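Local coordinates for 2-hydroxyisobutyryl-CoA synthetase (PDB 6HDY), which belongs to the ANL superfamily of AMP-binding enzymes, built from a large N-terminal domain and a smaller C-terminal domain, at residues A[202-207]-A[229-234]; A[220-225]-A[250-255]; A[375-380]-A[409-414]; A[403-408]-A[472-477]. One frame throughout, in Å; residues are numbered along the deposited sequence.

Interactions 1 and 2 lie in the large AMP-binding domain and share helix 222-234: interaction 2 holds its capped N-terminal end beside the ligand pocket, interaction 1 its other end, and S203 meets Y224 between them. Interactions 3 and 4 belong to the C-terminal domain, their centres about 11 Å apart, joined by the pairing of L414 with V403 and by M410 packing against I404 and T405. Interaction 1 is buried, without hydrogen bonds or charge pairs between its segments; interaction 2 is buried too, but turns on a carboxylate oxygen that accepts two hydrogen bonds. Interactions 3 and 4 are only partly buried, with aliphatic or aromatic cores and charged groups at the surface.

Interaction 1: A[202-207]-A[229-234]; sequences MSARLV and AEVARE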
loop_
_atom_site.group_PDB
_atom_site.type_symbol
_atom_site.label_atom_id
_atom_site.label_comp_id
_atom_site.label_asym_id
_atom_site.label_seq_id
_atom_site.Cartn_x
_atom_site.Cartn_y
_atom_site.Cartn_z
ATOM N N MET A 202 -3.686 2.420 -12.555
ATOM C CA MET A 202 -2.905 3.261 -11.640
ATOM C C MET A 202 -1.955 4.238 -12.316
ATOM O O MET A 202 -1.879 5.396 -11.892
ATOM C CB MET A 202 -2.140 2.414 -10.622
ATOM C CG MET A 202 -2.961 2.004 -9.435
ATOM S SD MET A 202 -1.901 1.250 -8.169
ATOM C CE MET A 202 -3.008 1.264 -6.819
ATOM N N SER A 203 -1.202 3.767 -13.326
ATOM C CA SER A 203 -0.183 4.556 -14.025
ATOM C C SER A 203 -0.772 5.734 -14.783
ATOM O O SER A 203 -0.196 6.828 -14.765
ATOM C CB SER A 203 0.625 3.664 -14.962
ATOM O OG SER A 203 1.036 2.496 -14.272
ATOM N N ALA A 204 -1.937 5.522 -15.423
ATOM C CA ALA A 204 -2.619 6.592 -16.158
ATOM C C ALA A 204 -3.068 7.664 -15.171
ATOM O O ALA A 204 -2.922 8.842 -15.454
ATOM C CB ALA A 204 -3.810 6.038 -16.937
ATOM N N ARG A 205 -3.534 7.255 -13.985
ATOM C CA ARG A 205 -3.962 8.197 -12.955
ATOM C C ARG A 205 -2.780 8.898 -12.279
ATOM O O ARG A 205 -2.851 10.098 -12.024
ATOM C CB ARG A 205 -4.901 7.520 -11.965
ATOM C CG ARG A 205 -6.309 7.359 -12.543
ATOM C CD ARG A 205 -7.370 6.933 -11.534
ATOM N NE ARG A 205 -7.095 5.606 -10.986
ATOM C CZ ARG A 205 -6.393 5.396 -9.878
ATOM N NH1 ARG A 205 -6.163 4.158 -9.458
ATOM N NH2 ARG A 205 -5.909 6.422 -9.188
ATOM N N LEU A 206 -1.673 8.171 -12.066
ATOM C CA LEU A 206 -0.453 8.698 -11.458
ATOM C C LEU A 206 0.135 9.860 -12.216
ATOM O O LEU A 206 0.511 10.840 -11.595
ATOM C CB LEU A 206 0.616 7.598 -11.276
ATOM C CG LEU A 206 1.936 8.010 -10.545
ATOM C CD1 LEU A 206 1.647 8.776 -9.209
ATOM C CD2 LEU A 206 2.773 6.767 -10.233
ATOM N N VAL A 207 0.262 9.739 -13.542
ATOM C CA VAL A 207 0.832 10.797 -14.377
ATOM C C VAL A 207 0.031 12.099 -14.206
ATOM O O VAL A 207 0.646 13.160 -14.066
ATOM C CB VAL A 207 1.075 10.393 -15.863
ATOM C CG1 VAL A 207 2.145 9.309 -15.951
ATOM C CG2 VAL A 207 -0.209 9.947 -16.566
ATOM N N ALA A 229 6.958 7.048 -18.125
ATOM C CA ALA A 229 7.212 8.085 -19.153
ATOM C C ALA A 229 6.438 7.778 -20.451
ATOM O O ALA A 229 5.939 8.698 -21.110
ATOM C CB ALA A 229 8.701 8.214 -19.438
ATOM N N GLU A 230 6.305 6.468 -20.789
ATOM C CA GLU A 230 5.556 6.006 -21.965
ATOM C C GLU A 230 4.095 6.252 -21.687
ATOM O O GLU A 230 3.389 6.715 -22.572
ATOM C CB GLU A 230 5.767 4.516 -22.248
ATOM C CG GLU A 230 7.197 4.116 -22.566
ATOM C CD GLU A 230 7.439 2.620 -22.535
ATOM O OE1 GLU A 230 8.389 2.166 -23.210
ATOM O OE2 GLU A 230 6.682 1.899 -21.843
ATOM N N VAL A 231 3.645 5.991 -20.443
ATOM C CA VAL A 231 2.265 6.269 -20.051
ATOM C C VAL A 231 1.998 7.796 -20.090
ATOM O O VAL A 231 0.968 8.200 -20.635
ATOM C CB VAL A 231 1.862 5.601 -18.710
ATOM C CG1 VAL A 231 0.457 6.012 -18.285
ATOM C CG2 VAL A 231 1.949 4.083 -18.821
ATOM N N ALA A 232 2.946 8.631 -19.575
ATOM C CA ALA A 232 2.828 10.099 -19.579
ATOM C C ALA A 232 2.656 10.578 -21.014
ATOM O O ALA A 232 1.724 11.331 -21.303
ATOM C CB ALA A 232 4.056 10.746 -18.948
ATOM N N ARG A 233 3.508 10.074 -21.927
ATOM C CA ARG A 233 3.435 10.446 -23.327
ATOM C C ARG A 233 2.141 9.916 -23.972
ATOM O O ARG A 233 1.436 10.726 -24.553
ATOM C CB ARG A 233 4.717 10.064 -24.069
ATOM C CG ARG A 233 5.916 10.895 -23.584
ATOM C CD ARG A 233 7.183 10.638 -24.373
ATOM N NE ARG A 233 7.768 9.324 -24.098
ATOM C CZ ARG A 233 8.754 9.115 -23.230
ATOM N NH1 ARG A 233 9.280 10.130 -22.552
ATOM N NH2 ARG A 233 9.224 7.888 -23.036
ATOM N N GLU A 234 1.741 8.634 -23.748
ATOM C CA GLU A 234 0.455 8.100 -24.252
ATOM C C GLU A 234 -0.738 8.962 -23.777
ATOM O O GLU A 234 -1.713 9.121 -24.514
ATOM C CB GLU A 234 0.226 6.655 -23.782
ATOM C CG GLU A 234 0.968 5.592 -24.578
ATOM C CD GLU A 234 0.866 4.169 -24.048
ATOM O OE1 GLU A 234 0.941 3.972 -22.811
ATOM O OE2 GLU A 234 0.770 3.241 -24.885
#
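V231 lays its CG1 methyl over one face of the peptide group that joins S203 to A204, at nearly equal distances from S203 C, S203 O and A204 N, with CG1 to S203 O at 3.7 Å. The other flat group, the R233 guanidinium, takes no part in the contact and has A229 O of its own helix over the centre of one face, 3.5 Å above the plane. V231 CG1 stands anti to the backbone N (chi1 175°), which brings it to the peptide face, while its CG2 rests on S203 CB at 4.1 Å. One turn on, V207 answers from the opposite segment: its CG1 sits 3.8 Å from A232 CB and equally near A232 N, and its CG2 reaches V231 CG1 at 4.3 Å. The two helices are consecutive in the alpha/beta layer of the AMP-binding domain, linked through strand 217-220 of the parallel sheet. Their axes come within 9.0 Å and cross at -72°, so the interface is small, 182 Å², and made of valine methyls against backbone and small side chains. S203 OG bonds to Y224 OH nearer the start of helix 222-234, and L206 packs on Y224 and L228. On the far side of helix 202-213, M202 and R205 pack against V171 and L174 of the second subunit.

Interaction 2: A[220-225]-A[250-255]; sequences GTPSYA and SGEPGA. With 8LQ ([[(2~{R},3~{S},4~{R},5~{R})-5-(6-aminopurin-9-yl)-3,4-bis(oxidanyl)oxolan-2-yl]methoxy-oxidanyl-phosphoryl] (3~{S})-3-oxidanylbutanoate), chain C; 3HL ((3S)-3-hydroxybutanoic acid), chain B.
P222 and E252 form the tight part of this contact, their side chains sliding past each other in opposite directions with P222 CD 3.3 Å from E252 OE2. The proline also sits hard against the bare backbone of G254, P222 CB lying 4.0 Å from G254 CA. E252 OE2 is gripped twice by S223: the hydroxyl OG donates to its syn lone pair at 2.6 Å, and S223 N meets it nearly along the C-O axis at 3.1 Å. E252 CG occupies the crowded position between backbone N and carbonyl carbon (chi1 52°), and the chain runs extended from there to the first turn of helix 222-234, whose N-terminal end would be expected to stabilise a negative charge. T221 is the N-cap, its OG1 accepting from Y224 N and also bonding F465 O. This is the switch from strand to helix in the parallel alpha/beta sheet of the AMP-binding domain, where the loops after strands 217-220 and 246-249 lie side by side and the second lines the ligand pocket. S250 OG lies 2.6 Å from OA of 3HL and 2.8 Å from OAE of 8LQ; G251 N comes 3.0 Å from N7 of 8LQ, and P253, partly exposed, packs on its adenine. The loose end is the weak bond from S250 N to G220 O, 3.4 Å. S223 is partly exposed at the carboxylate end, where A467 N donates to E252 OE1.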
loop_
_atom_site.group_PDB
_atom_site.type_symbol
_atom_site.label_atom_id
_atom_site.label_comp_id
_atom_site.label_asym_id
_atom_site.label_seq_id
_atom_site.Cartn_x
_atom_site.Cartn_y
_atom_site.Cartn_z
ATOM N N GLY A 220 10.586 4.338 -6.691
ATOM C CA GLY A 220 10.081 3.091 -7.252
ATOM C C GLY A 220 11.207 2.277 -7.841
ATOM O O GLY A 220 12.357 2.444 -7.431
ATOM N N THR A 221 10.893 1.434 -8.845
ATOM C CA THR A 221 11.915 0.658 -9.574
ATOM C C THR A 221 12.360 1.438 -10.806
ATOM O O THR A 221 11.545 2.199 -11.358
ATOM C CB THR A 221 11.439 -0.756 -9.994
ATOM O OG1 THR A 221 10.354 -0.658 -10.927
ATOM C CG2 THR A 221 11.104 -1.676 -8.790
ATOM N N PRO A 222 13.629 1.264 -11.273
ATOM C CA PRO A 222 14.051 1.956 -12.511
ATOM C C PRO A 222 13.168 1.600 -13.706
ATOM O O PRO A 222 12.948 2.455 -14.553
ATOM C CB PRO A 222 15.504 1.503 -12.707
ATOM C CG PRO A 222 15.930 0.929 -11.388
ATOM C CD PRO A 222 14.699 0.388 -10.754
ATOM N N SER A 223 12.630 0.350 -13.745
ATOM C CA SER A 223 11.708 -0.161 -14.775
ATOM C C SER A 223 10.416 0.640 -14.775
ATOM O O SER A 223 9.943 1.016 -15.845
ATOM C CB SER A 223 11.360 -1.627 -14.525
ATOM O OG SER A 223 12.471 -2.450 -14.806
ATOM N N TYR A 224 9.833 0.867 -13.585
ATOM C CA TYR A 224 8.596 1.632 -13.475
ATOM C C TYR A 224 8.734 3.056 -13.983
ATOM O O TYR A 224 7.855 3.510 -14.713
ATOM C CB TYR A 224 8.000 1.618 -12.064
ATOM C CG TYR A 224 6.589 2.169 -12.053
ATOM C CD1 TYR A 224 5.718 1.931 -13.118
ATOM C CD2 TYR A 224 6.113 2.900 -10.977
ATOM C CE1 TYR A 224 4.409 2.402 -13.100
ATOM C CE2 TYR A 224 4.811 3.400 -10.963
ATOM C CZ TYR A 224 3.963 3.145 -12.025
ATOM O OH TYR A 224 2.676 3.614 -12.020
ATOM N N ALA A 225 9.819 3.755 -13.613
ATOM C CA ALA A 225 10.079 5.108 -14.104
ATOM C C ALA A 225 10.047 5.157 -15.675
ATOM O O ALA A 225 9.401 6.032 -16.245
ATOM C CB ALA A 225 11.419 5.578 -13.587
ATOM N N SER A 250 15.318 1.418 -6.010
ATOM C CA SER A 250 15.826 0.167 -5.455
ATOM C C SER A 250 15.013 -0.983 -6.047
ATOM O O SER A 250 13.972 -0.748 -6.674
ATOM C CB SER A 250 15.750 0.182 -3.930
ATOM O OG SER A 250 14.432 -0.088 -3.499
ATOM N N GLY A 251 15.508 -2.206 -5.886
ATOM C CA GLY A 251 14.773 -3.383 -6.318
ATOM C C GLY A 251 15.423 -4.219 -7.387
ATOM O O GLY A 251 15.164 -5.419 -7.458
ATOM N N GLU A 252 16.274 -3.598 -8.222
ATOM C CA GLU A 252 16.904 -4.250 -9.373
ATOM C C GLU A 252 17.956 -3.308 -9.969
ATOM O O GLU A 252 17.871 -2.111 -9.721
ATOM C CB GLU A 252 15.826 -4.520 -10.463
ATOM C CG GLU A 252 15.012 -3.275 -10.811
ATOM C CD GLU A 252 14.147 -3.325 -12.049
ATOM O OE1 GLU A 252 13.900 -4.430 -12.570
ATOM O OE2 GLU A 252 13.687 -2.252 -12.484
ATOM N N PRO A 253 18.894 -3.784 -10.824
ATOM C CA PRO A 253 19.832 -2.849 -11.475
ATOM C C PRO A 253 19.090 -1.871 -12.412
ATOM O O PRO A 253 17.957 -2.132 -12.834
ATOM C CB PRO A 253 20.768 -3.778 -12.276
ATOM C CG PRO A 253 20.580 -5.143 -11.675
ATOM C CD PRO A 253 19.138 -5.173 -11.269
ATOM N N GLY A 254 19.735 -0.759 -12.731
ATOM C CA GLY A 254 19.159 0.234 -13.625
ATOM C C GLY A 254 19.693 1.619 -13.349
ATOM O O GLY A 254 20.227 2.267 -14.251
ATOM N N ALA A 255 19.577 2.049 -12.083
ATOM C CA ALA A 255 20.009 3.345 -11.570
ATOM C C ALA A 255 21.532 3.569 -11.614
ATOM O O ALA A 255 21.986 4.711 -11.504
ATOM C CB ALA A 255 19.458 3.565 -10.180
HETATM N N9 8LQ C . 18.454 -5.321 -5.958
HETATM C C8 8LQ C . 17.823 -4.550 -5.057
HETATM N N7 8LQ C . 18.259 -3.301 -5.184
HETATM C C5 8LQ C . 19.187 -3.292 -6.155
HETATM C C6 8LQ C . 19.912 -2.311 -6.736
HETATM N N6 8LQ C . 19.786 -1.077 -6.274
HETATM N N1 8LQ C . 20.777 -2.564 -7.737
HETATM C C2 8LQ C . 20.921 -3.861 -8.236
HETATM N N3 8LQ C . 20.114 -4.840 -7.676
HETATM C C4 8LQ C . 19.297 -4.547 -6.636
HETATM C CAA 8LQ C . 13.435 -3.854 -0.520
HETATM C CAZ 8LQ C . 14.407 -3.185 -1.528
HETATM O OAE 8LQ C . 13.670 -2.667 -2.632
HETATM C CAL 8LQ C . 15.468 -4.166 -2.064
HETATM C CAS 8LQ C . 14.803 -5.399 -2.690
HETATM O OAC 8LQ C . 14.321 -5.331 -3.817
HETATM O OAQ 8LQ C . 14.726 -6.508 -1.869
HETATM P PBC 8LQ C . 14.344 -7.965 -2.407
HETATM O OAH 8LQ C . 12.848 -7.821 -2.921
HETATM O OAD 8LQ C . 14.501 -9.024 -1.394
HETATM O "O5'" 8LQ C . 15.345 -8.213 -3.604
HETATM C "C5'" 8LQ C . 16.733 -8.052 -3.321
HETATM C "C4'" 8LQ C . 17.534 -8.289 -4.576
HETATM O "O4'" 8LQ C . 17.126 -7.335 -5.593
HETATM C "C3'" 8LQ C . 18.932 -7.962 -4.266
HETATM O "O3'" 8LQ C . 19.605 -9.117 -3.691
HETATM C "C2'" 8LQ C . 19.460 -7.602 -5.656
HETATM O "O2'" 8LQ C . 19.658 -8.811 -6.492
HETATM C "C1'" 8LQ C . 18.307 -6.793 -6.203
HETATM C CA 3HL B . 14.598 -4.592 -2.191
HETATM C CB 3HL B . 13.929 -4.826 -0.818
HETATM O OG1 3HL B . 14.222 -3.809 0.135
HETATM C CG2 3HL B . 12.436 -4.890 -0.931
HETATM C C 3HL B . 15.355 -3.287 -2.146
HETATM O OA 3HL B . 14.732 -2.241 -2.038
HETATM O OB 3HL B . 16.703 -3.398 -2.033
#

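Interaction 3: A[375-380]-A[409-414]; sequences TIRGEN and AMDELL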
loop_
_atom_site.group_PDB
_atom_site.type_symbol
_atom_site.label_atom_id
_atom_site.label_comp_id
_atom_site.label_asym_id
_atom_site.label_seq_id
_atom_site.Cartn_x
_atom_site.Cartn_y
_atom_site.Cartn_z
ATOM N N THR A 375 25.828 -18.526 -19.353
ATOM C CA THR A 375 27.063 -18.658 -20.116
ATOM C C THR A 375 26.808 -19.027 -21.578
ATOM O O THR A 375 26.090 -19.986 -21.864
ATOM C CB THR A 375 28.010 -19.628 -19.392
ATOM O OG1 THR A 375 28.301 -19.083 -18.107
ATOM C CG2 THR A 375 29.320 -19.847 -20.138
ATOM N N ILE A 376 27.412 -18.252 -22.498
ATOM C CA ILE A 376 27.356 -18.493 -23.941
ATOM C C ILE A 376 28.793 -18.574 -24.482
ATOM O O ILE A 376 29.540 -17.602 -24.365
ATOM C CB ILE A 376 26.427 -17.503 -24.698
ATOM C CG1 ILE A 376 24.978 -17.645 -24.183
ATOM C CG2 ILE A 376 26.482 -17.789 -26.209
ATOM C CD1 ILE A 376 24.118 -16.591 -24.446
ATOM N N ARG A 377 29.188 -19.767 -24.999
ATOM C CA ARG A 377 30.524 -20.107 -25.526
ATOM C C ARG A 377 31.660 -19.698 -24.564
ATOM O O ARG A 377 32.578 -18.954 -24.935
ATOM C CB ARG A 377 30.743 -19.577 -26.957
ATOM C CG ARG A 377 30.162 -20.478 -28.044
ATOM C CD ARG A 377 30.686 -20.115 -29.427
ATOM N NE ARG A 377 32.107 -20.444 -29.600
ATOM C CZ ARG A 377 32.578 -21.328 -30.476
ATOM N NH1 ARG A 377 31.750 -21.982 -31.282
ATOM N NH2 ARG A 377 33.882 -21.560 -30.558
ATOM N N GLY A 378 31.552 -20.185 -23.327
ATOM C CA GLY A 378 32.519 -19.950 -22.261
ATOM C C GLY A 378 32.574 -18.528 -21.738
ATOM O O GLY A 378 33.471 -18.196 -20.951
ATOM N N GLU A 379 31.621 -17.675 -22.165
ATOM C CA GLU A 379 31.568 -16.281 -21.754
ATOM C C GLU A 379 30.426 -16.019 -20.757
ATOM O O GLU A 379 29.274 -16.361 -21.033
ATOM C CB GLU A 379 31.518 -15.359 -22.987
ATOM C CG GLU A 379 32.423 -14.138 -22.882
ATOM C CD GLU A 379 33.909 -14.405 -22.725
ATOM O OE1 GLU A 379 34.469 -15.186 -23.530
ATOM O OE2 GLU A 379 34.517 -13.817 -21.801
ATOM N N ASN A 380 30.772 -15.461 -19.577
ATOM C CA ASN A 380 29.830 -15.167 -18.488
ATOM C C ASN A 380 29.092 -13.857 -18.717
ATOM O O ASN A 380 29.723 -12.797 -18.827
ATOM C CB ASN A 380 30.549 -15.170 -17.136
ATOM C CG ASN A 380 31.001 -16.539 -16.674
ATOM O OD1 ASN A 380 30.700 -17.580 -17.286
ATOM N ND2 ASN A 380 31.727 -16.566 -15.562
ATOM N N ALA A 409 24.269 -26.544 -23.335
ATOM C CA ALA A 409 25.203 -25.442 -23.607
ATOM C C ALA A 409 24.727 -24.562 -24.774
ATOM O O ALA A 409 24.208 -25.083 -25.769
ATOM C CB ALA A 409 26.600 -25.977 -23.874
ATOM N N MET A 410 24.864 -23.225 -24.628
ATOM C CA MET A 410 24.442 -22.282 -25.661
ATOM C C MET A 410 25.601 -21.765 -26.490
ATOM O O MET A 410 26.608 -21.307 -25.935
ATOM C CB MET A 410 23.668 -21.113 -25.063
ATOM C CG MET A 410 22.313 -21.495 -24.541
ATOM S SD MET A 410 21.531 -20.100 -23.722
ATOM C CE MET A 410 22.566 -19.934 -22.278
ATOM N N ASP A 411 25.443 -21.829 -27.828
ATOM C CA ASP A 411 26.442 -21.360 -28.789
ATOM C C ASP A 411 26.243 -19.874 -29.119
ATOM O O ASP A 411 27.222 -19.153 -29.362
ATOM C CB ASP A 411 26.399 -22.214 -30.063
ATOM C CG ASP A 411 26.909 -23.637 -29.871
ATOM O OD1 ASP A 411 27.976 -23.808 -29.234
ATOM O OD2 ASP A 411 26.267 -24.577 -30.398
ATOM N N GLU A 412 24.969 -19.421 -29.121
ATOM C CA GLU A 412 24.605 -18.038 -29.440
ATOM C C GLU A 412 23.589 -17.479 -28.445
ATOM O O GLU A 412 22.894 -18.227 -27.755
ATOM C CB GLU A 412 24.036 -17.900 -30.883
ATOM C CG GLU A 412 24.594 -18.854 -31.940
ATOM C CD GLU A 412 23.564 -19.801 -32.531
ATOM O OE1 GLU A 412 23.044 -20.669 -31.791
ATOM O OE2 GLU A 412 23.262 -19.655 -33.739
ATOM N N LEU A 413 23.479 -16.149 -28.424
ATOM C CA LEU A 413 22.549 -15.399 -27.610
ATOM C C LEU A 413 21.290 -15.083 -28.429
ATOM O O LEU A 413 21.397 -14.457 -29.472
ATOM C CB LEU A 413 23.225 -14.107 -27.119
ATOM C CG LEU A 413 22.344 -13.113 -26.324
ATOM C CD1 LEU A 413 21.796 -13.739 -25.045
ATOM C CD2 LEU A 413 23.112 -11.855 -26.000
ATOM N N LEU A 414 20.105 -15.523 -27.956
ATOM C CA LEU A 414 18.835 -15.254 -28.632
ATOM C C LEU A 414 18.162 -14.054 -27.954
ATOM O O LEU A 414 17.912 -14.083 -26.737
ATOM C CB LEU A 414 17.886 -16.483 -28.649
ATOM C CG LEU A 414 18.385 -17.808 -29.261
ATOM C CD1 LEU A 414 17.292 -18.851 -29.233
ATOM C CD2 LEU A 414 18.879 -17.633 -30.699
#
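I376 and M410 carry the contact, and their backbones meet first. R377 N donates to M410 O at 3.1 Å, and the same oxygen takes a CA-H...O contact from I376 CA at 3.5 Å. Within 375-380, a type I' turn from I376 to E379 closes a tight two-stranded hairpin, with T375 OG1 donating to N380 OD1 across its strands. The apolar contacts both start from I376. Its CG1 touches M410 CB at 3.8 Å, the side chains crossing obliquely; its CD1 reaches L413 CD1 at 3.7 Å, with those two chains at about a right angle. Aliphatic carbons also rest on carbonyl oxygens. I376 CG2 lies 3.5 Å from D411 O, R377 CG is equally near that oxygen at 3.5 Å, and M410 bends at chi3 (-69°), bringing CE to T375 O at 3.5 Å. Of the charged ends, R377 NH1 and D411 OD1 stay 4.7 Å apart, probably at most a weak attraction. I376 also packs on V448 in a loop, and L413 on V442 and L446 of helix 428-446. M410 continues to I404 and to F477 of helix 474-486, while L414 pairs with V403 in the mixed sheet of the C-terminal domain.

Interaction 4: A[403-408]-A[472-477]; sequences VITRES and DDREVF
T405 and F477 meet because F477 CG stands anti to its backbone N (chi1 179°), while T405 OG1 takes that place on its own residue and leaves CG2 between N and carbonyl carbon. T405 CG2 thus lies over one face of the ring, 4.0 Å from its centroid and 19° off the normal, a CH-pi contact; V403 O comes to the ring edge, 3.4 Å from CD1. V403 CG1 also packs on V476 CG1 at 3.8 Å. D473 caps helix 474-486, its OD1 accepting from V476 N. D472 OD1 lies among I404 and R406, 3.5 Å from I404 CD1 and 3.3 Å from R406 CG. With R406 NH1 it makes a long salt bridge, 3.6 Å, in which no N-H points at the oxygen; I404 CD1 covers one face of that guanidinium. E407 OE1 and R474 NH1 form another long salt bridge, 3.9 Å, while OE1 touches R474 CD at 3.3 Å. Charged ends thus pair at long range while their carbon chains pack; beside the backbone pairing of I404 with I471, van der Waals packing probably dominates.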
loop_
_atom_site.group_PDB
_atom_site.type_symbol
_atom_site.label_atom_id
_atom_site.label_comp_id
_atom_site.label_asym_id
_atom_site.label_seq_id
_atom_site.Cartn_x
_atom_site.Cartn_y
_atom_site.Cartn_z
ATOM N N VAL A 403 16.278 -15.036 -24.385
ATOM C CA VAL A 403 15.758 -16.406 -24.420
ATOM C C VAL A 403 16.939 -17.380 -24.294
ATOM O O VAL A 403 17.838 -17.394 -25.142
ATOM C CB VAL A 403 14.801 -16.709 -25.615
ATOM C CG1 VAL A 403 14.346 -18.160 -25.605
ATOM C CG2 VAL A 403 13.586 -15.779 -25.602
ATOM N N ILE A 404 16.971 -18.125 -23.175
ATOM C CA ILE A 404 18.068 -19.045 -22.853
ATOM C C ILE A 404 17.599 -20.449 -22.491
ATOM O O ILE A 404 16.404 -20.718 -22.356
ATOM C CB ILE A 404 19.010 -18.478 -21.721
ATOM C CG1 ILE A 404 18.350 -18.585 -20.305
ATOM C CG2 ILE A 404 19.535 -17.057 -22.023
ATOM C CD1 ILE A 404 19.313 -18.478 -19.089
ATOM N N THR A 405 18.579 -21.334 -22.314
ATOM C CA THR A 405 18.410 -22.675 -21.783
ATOM C C THR A 405 19.551 -22.969 -20.813
ATOM O O THR A 405 20.719 -22.761 -21.156
ATOM C CB THR A 405 18.177 -23.746 -22.869
ATOM O OG1 THR A 405 17.792 -24.938 -22.193
ATOM C CG2 THR A 405 19.413 -24.013 -23.761
ATOM N N ARG A 406 19.228 -23.403 -19.596
ATOM C CA ARG A 406 20.303 -23.764 -18.665
ATOM C C ARG A 406 20.502 -25.279 -18.629
ATOM O O ARG A 406 21.406 -25.765 -17.951
ATOM C CB ARG A 406 20.136 -23.132 -17.271
ATOM C CG ARG A 406 20.575 -21.663 -17.268
ATOM C CD ARG A 406 21.007 -21.165 -15.897
ATOM N NE ARG A 406 21.100 -19.703 -15.837
ATOM C CZ ARG A 406 20.073 -18.904 -15.579
ATOM N NH1 ARG A 406 18.861 -19.410 -15.378
ATOM N NH2 ARG A 406 20.242 -17.589 -15.544
ATOM N N GLU A 407 19.702 -26.007 -19.437
ATOM C CA GLU A 407 19.711 -27.470 -19.569
ATOM C C GLU A 407 20.802 -27.986 -20.521
ATOM O O GLU A 407 21.322 -29.093 -20.327
ATOM C CB GLU A 407 18.327 -27.965 -20.026
ATOM C CG GLU A 407 17.270 -27.942 -18.931
ATOM C CD GLU A 407 15.839 -28.045 -19.423
ATOM O OE1 GLU A 407 15.427 -29.151 -19.842
ATOM O OE2 GLU A 407 15.118 -27.021 -19.362
ATOM N N SER A 408 21.106 -27.214 -21.576
ATOM C CA SER A 408 22.141 -27.549 -22.562
ATOM C C SER A 408 23.040 -26.329 -22.802
ATOM O O SER A 408 22.633 -25.205 -22.477
ATOM C CB SER A 408 21.514 -28.038 -23.867
ATOM O OG SER A 408 20.453 -27.204 -24.307
ATOM N N ASP A 472 14.050 -18.675 -19.487
ATOM C CA ASP A 472 14.987 -19.790 -19.344
ATOM C C ASP A 472 14.423 -21.177 -19.794
ATOM O O ASP A 472 15.018 -22.207 -19.483
ATOM C CB ASP A 472 15.508 -19.814 -17.885
ATOM C CG ASP A 472 16.343 -21.023 -17.485
ATOM O OD1 ASP A 472 17.402 -21.249 -18.112
ATOM O OD2 ASP A 472 15.896 -21.787 -16.602
ATOM N N ASP A 473 13.354 -21.190 -20.608
ATOM C CA ASP A 473 12.674 -22.387 -21.119
ATOM C C ASP A 473 13.403 -23.031 -22.324
ATOM O O ASP A 473 13.699 -22.356 -23.311
ATOM C CB ASP A 473 11.218 -22.015 -21.470
ATOM C CG ASP A 473 10.249 -23.157 -21.696
ATOM O OD1 ASP A 473 10.431 -23.904 -22.680
ATOM O OD2 ASP A 473 9.230 -23.216 -20.977
ATOM N N ARG A 474 13.676 -24.346 -22.233
ATOM C CA ARG A 474 14.346 -25.143 -23.270
ATOM C C ARG A 474 13.506 -25.260 -24.559
ATOM O O ARG A 474 14.074 -25.236 -25.646
ATOM C CB ARG A 474 14.713 -26.537 -22.728
ATOM C CG ARG A 474 15.799 -27.280 -23.500
ATOM C CD ARG A 474 15.786 -28.755 -23.126
ATOM N NE ARG A 474 16.756 -29.551 -23.881
ATOM C CZ ARG A 474 16.942 -30.860 -23.722
ATOM N NH1 ARG A 474 16.227 -31.537 -22.830
ATOM N NH2 ARG A 474 17.843 -31.501 -24.453
ATOM N N GLU A 475 12.169 -25.395 -24.439
ATOM C CA GLU A 475 11.266 -25.498 -25.588
ATOM C C GLU A 475 11.143 -24.156 -26.320
ATOM O O GLU A 475 11.125 -24.140 -27.550
ATOM C CB GLU A 475 9.888 -26.014 -25.163
ATOM C CG GLU A 475 9.877 -27.488 -24.786
ATOM C CD GLU A 475 8.517 -28.026 -24.394
ATOM O OE1 GLU A 475 7.868 -27.430 -23.502
ATOM O OE2 GLU A 475 8.110 -29.063 -24.965
ATOM N N VAL A 476 11.084 -23.037 -25.559
ATOM C CA VAL A 476 10.989 -21.675 -26.099
ATOM C C VAL A 476 12.290 -21.340 -26.858
ATOM O O VAL A 476 12.234 -20.782 -27.960
ATOM C CB VAL A 476 10.619 -20.626 -24.996
ATOM C CG1 VAL A 476 10.649 -19.206 -25.539
ATOM C CG2 VAL A 476 9.244 -20.923 -24.406
ATOM N N PHE A 477 13.451 -21.704 -26.260
ATOM C CA PHE A 477 14.792 -21.505 -26.828
ATOM C C PHE A 477 14.939 -22.236 -28.169
ATOM O O PHE A 477 15.380 -21.632 -29.158
ATOM C CB PHE A 477 15.890 -21.961 -25.834
ATOM C CG PHE A 477 17.304 -21.822 -26.357
ATOM C CD1 PHE A 477 18.004 -20.626 -26.212
ATOM C CD2 PHE A 477 17.936 -22.885 -26.995
ATOM C CE1 PHE A 477 19.307 -20.494 -26.706
ATOM C CE2 PHE A 477 19.235 -22.742 -27.499
ATOM C CZ PHE A 477 19.907 -21.544 -27.354
#